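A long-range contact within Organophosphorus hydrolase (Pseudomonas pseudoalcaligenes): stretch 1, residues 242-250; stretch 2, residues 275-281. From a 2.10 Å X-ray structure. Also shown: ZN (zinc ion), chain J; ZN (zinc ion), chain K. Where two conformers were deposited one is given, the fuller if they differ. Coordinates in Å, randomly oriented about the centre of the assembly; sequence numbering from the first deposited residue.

Stretch 1, residues 242-250: LLVWGDILL
Stretch 2 275-281: SRQRILA

The contact joins a strand and the loop that follows it, residues 242-250, to a helix that begins before S275 and runs on past A281. Strand and helix axes approach to 11.7 Å, and their N-to-C directions lie 162° apart, so they run nearly antiparallel. The backbones come closest where the first stretch has become loop: the CA of I248 lies 5.4 Å from the CA of R276. Within the helix, I279 N bonds to S275 O at 2.9 Å, L280 N to R276 O at 2.8 Å and A281 N to Q277 O at 2.9 Å, and phi/psi stays near -60/-45.

Alternation in the strand selects which residues reach the helix. L243 (-109/113) and W245 (-100/-10) point CA-to-CB toward it, whereas L242 and V244 are out of reach. G246 then adopts phi/psi of 78/-132, a positive phi that by itself favours glycine. D247 (-103/39; chi1 m, chi2 16°) takes no part in the packing; its OD2 bridges two zinc ions, at 2.2 Å from ZN of chain J and 2.1 Å from ZN of chain K, and water 1 is bound to both metals. I248 (-51/-37) and the extended L249 (-153/158) bring the chain back against the helix.

I279 points toward the first stretch with chi1 and chi2 both m. Its CG2 lies 3.8 Å from L243 CD2 and 3.7 Å from W245 CE3, while its CG1 is 4.2 Å from I248 CD1. A beta-branched side chain suits this place, because it sets carbon on two sides of CB and fills the space between L243, W245 and I248; CG2 meets all three, and CG1 adds to the contact with I248. L243, with chi1 t and chi2 p, extends a methyl to the isoleucine. W245 has chi1 p (78°) and chi2 near 5°; its broad ring also reaches the next helical residue, with CH2 3.7 Å from L280 CD2. Both aliphatic partners approach the indole obliquely. L280 leaves the helix sideways, but chi1 m and chi2 t bring its end nearer, and its CD2 is also 4.3 Å from L249 CD2. These contacts are apolar, and the residues making them are buried.

I248 has the largest area covered by the opposite stretch. Its side chain, m at both chi1 and chi2, starts sideways, placing CD1 by I279 and CG2 3.9 Å from R276 CG. R276 thus offers its methylenes to apolar neighbours: its CD also lies 3.9 Å from L249 CB. L249 has chi1 p and chi2 at 91°, between wells.

The polar link is made by the end of the same arginine. With chi1 and chi2 t, chi3 p and chi4 -103°, R276 extends and then turns so that NH2 donates a hydrogen bond to I248 O, 3.0 Å away with an N-H...O angle of 166°. The carbonyl lies at the guanidinium edge, near its plane, where the N-H bonds point. NE and NH1 are hydrogen-bonded elsewhere in the structure, which helps a charged group tolerate burial.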

# COMPACT_ATOMS: atom_id res chain seq x y z
N LEU A 242 -13.14 11.39 -7.55
CA LEU A 242 -11.83 11.42 -6.94
C LEU A 242 -11.43 12.86 -6.70
O LEU A 242 -11.50 13.69 -7.61
CB LEU A 242 -10.78 10.74 -7.83
CG LEU A 242 -9.32 10.89 -7.38
CD1 LEU A 242 -9.08 10.29 -6.01
CD2 LEU A 242 -8.42 10.20 -8.38
N LEU A 243 -11.02 13.15 -5.48
CA LEU A 243 -10.56 14.49 -5.15
C LEU A 243 -9.06 14.44 -4.95
O LEU A 243 -8.57 13.79 -4.02
CB LEU A 243 -11.25 14.99 -3.88
CG LEU A 243 -10.90 16.43 -3.51
CD1 LEU A 243 -11.63 17.41 -4.43
CD2 LEU A 243 -11.25 16.68 -2.05
N VAL A 244 -8.33 15.10 -5.84
CA VAL A 244 -6.89 15.20 -5.72
C VAL A 244 -6.68 16.44 -4.89
O VAL A 244 -6.82 17.57 -5.40
CB VAL A 244 -6.20 15.34 -7.07
CG1 VAL A 244 -4.68 15.34 -6.89
CG2 VAL A 244 -6.66 14.21 -7.98
N TRP A 245 -6.36 16.24 -3.61
CA TRP A 245 -6.68 17.30 -2.65
C TRP A 245 -5.52 18.20 -2.27
O TRP A 245 -5.72 19.22 -1.64
CB TRP A 245 -7.44 16.76 -1.41
CG TRP A 245 -6.67 16.04 -0.34
CD1 TRP A 245 -5.32 15.86 -0.25
CD2 TRP A 245 -7.24 15.39 0.81
NE1 TRP A 245 -5.01 15.15 0.90
CE2 TRP A 245 -6.17 14.85 1.55
CE3 TRP A 245 -8.55 15.23 1.28
CZ2 TRP A 245 -6.38 14.15 2.74
CZ3 TRP A 245 -8.75 14.54 2.46
CH2 TRP A 245 -7.67 14.01 3.18
N GLY A 246 -4.31 17.83 -2.68
CA GLY A 246 -3.15 18.61 -2.37
C GLY A 246 -2.71 18.39 -0.93
O GLY A 246 -2.60 17.25 -0.47
N ASP A 247 -2.46 19.49 -0.24
CA ASP A 247 -1.90 19.48 1.10
C ASP A 247 -2.94 19.76 2.20
O ASP A 247 -2.65 20.43 3.19
CB ASP A 247 -0.75 20.50 1.16
CG ASP A 247 0.51 19.99 0.48
OD1 ASP A 247 0.42 19.01 -0.28
OD2 ASP A 247 1.59 20.59 0.70
N ILE A 248 -4.14 19.21 2.03
CA ILE A 248 -5.18 19.22 3.08
C ILE A 248 -4.62 18.72 4.40
O ILE A 248 -4.97 19.20 5.47
CB ILE A 248 -6.37 18.31 2.69
CG1 ILE A 248 -7.06 18.86 1.45
CG2 ILE A 248 -7.36 18.14 3.86
CD1 ILE A 248 -7.47 20.35 1.56
N LEU A 249 -3.74 17.73 4.34
CA LEU A 249 -3.03 17.36 5.53
C LEU A 249 -1.71 16.75 5.16
O LEU A 249 -1.49 16.31 4.03
CB LEU A 249 -3.85 16.45 6.44
CG LEU A 249 -4.32 15.08 5.95
CD1 LEU A 249 -3.29 14.00 6.27
CD2 LEU A 249 -5.66 14.77 6.60
N LEU A 250 -0.82 16.79 6.13
CA LEU A 250 0.57 16.46 5.95
C LEU A 250 0.97 15.18 6.67
O LEU A 250 1.97 14.57 6.32
CB LEU A 250 1.40 17.60 6.53
CG LEU A 250 2.60 18.02 5.69
CD1 LEU A 250 2.22 19.21 4.81
CD2 LEU A 250 3.74 18.33 6.63
N SER A 275 -10.56 24.55 6.31
CA SER A 275 -10.66 23.84 5.03
C SER A 275 -10.47 22.33 5.21
O SER A 275 -11.20 21.53 4.62
CB SER A 275 -9.61 24.37 4.06
OG SER A 275 -9.80 25.75 3.89
N ARG A 276 -9.51 21.94 6.03
CA ARG A 276 -9.32 20.51 6.31
C ARG A 276 -10.57 19.87 6.94
O ARG A 276 -11.04 18.82 6.47
CB ARG A 276 -8.11 20.29 7.22
CG ARG A 276 -7.94 18.83 7.68
CD ARG A 276 -6.56 18.58 8.27
NE ARG A 276 -6.20 19.56 9.30
CZ ARG A 276 -5.37 20.58 9.12
NH1 ARG A 276 -5.11 21.40 10.11
NH2 ARG A 276 -4.79 20.79 7.95
N GLN A 277 -11.11 20.49 7.98
CA GLN A 277 -12.34 19.98 8.61
C GLN A 277 -13.47 19.81 7.59
O GLN A 277 -14.13 18.75 7.52
CB GLN A 277 -12.78 20.91 9.72
CG GLN A 277 -11.87 20.85 10.94
CD GLN A 277 -12.17 19.68 11.87
OE1 GLN A 277 -12.85 18.72 11.50
NE2 GLN A 277 -11.66 19.76 13.10
N ARG A 278 -13.67 20.84 6.77
CA ARG A 278 -14.73 20.80 5.77
C ARG A 278 -14.52 19.71 4.73
O ARG A 278 -15.44 18.93 4.41
CB ARG A 278 -14.84 22.15 5.07
CG ARG A 278 -15.86 22.18 3.95
CD ARG A 278 -16.18 23.61 3.55
NE ARG A 278 -15.00 24.30 3.02
CZ ARG A 278 -14.57 24.21 1.77
NH1 ARG A 278 -13.50 24.89 1.39
NH2 ARG A 278 -15.21 23.46 0.88
N ILE A 279 -13.31 19.66 4.18
CA ILE A 279 -13.00 18.69 3.13
C ILE A 279 -13.08 17.26 3.68
O ILE A 279 -13.52 16.33 2.99
CB ILE A 279 -11.61 18.97 2.52
CG1 ILE A 279 -11.63 20.32 1.76
CG2 ILE A 279 -11.17 17.84 1.58
CD1 ILE A 279 -12.63 20.40 0.61
N LEU A 280 -12.63 17.05 4.92
CA LEU A 280 -12.67 15.70 5.48
C LEU A 280 -14.13 15.31 5.66
O LEU A 280 -14.54 14.19 5.29
CB LEU A 280 -11.94 15.64 6.82
CG LEU A 280 -10.42 15.65 6.76
CD1 LEU A 280 -9.86 15.82 8.17
CD2 LEU A 280 -9.88 14.38 6.10
N ALA A 281 -14.92 16.23 6.21
CA ALA A 281 -16.34 15.95 6.40
C ALA A 281 -17.01 15.57 5.07
O ALA A 281 -17.73 14.56 5.00
CB ALA A 281 -17.04 17.14 7.03
ZN ZN J . 2.45 22.65 0.54
ZN ZN K . 3.33 19.71 -0.16
O HOH W 1 4.09 21.30 0.31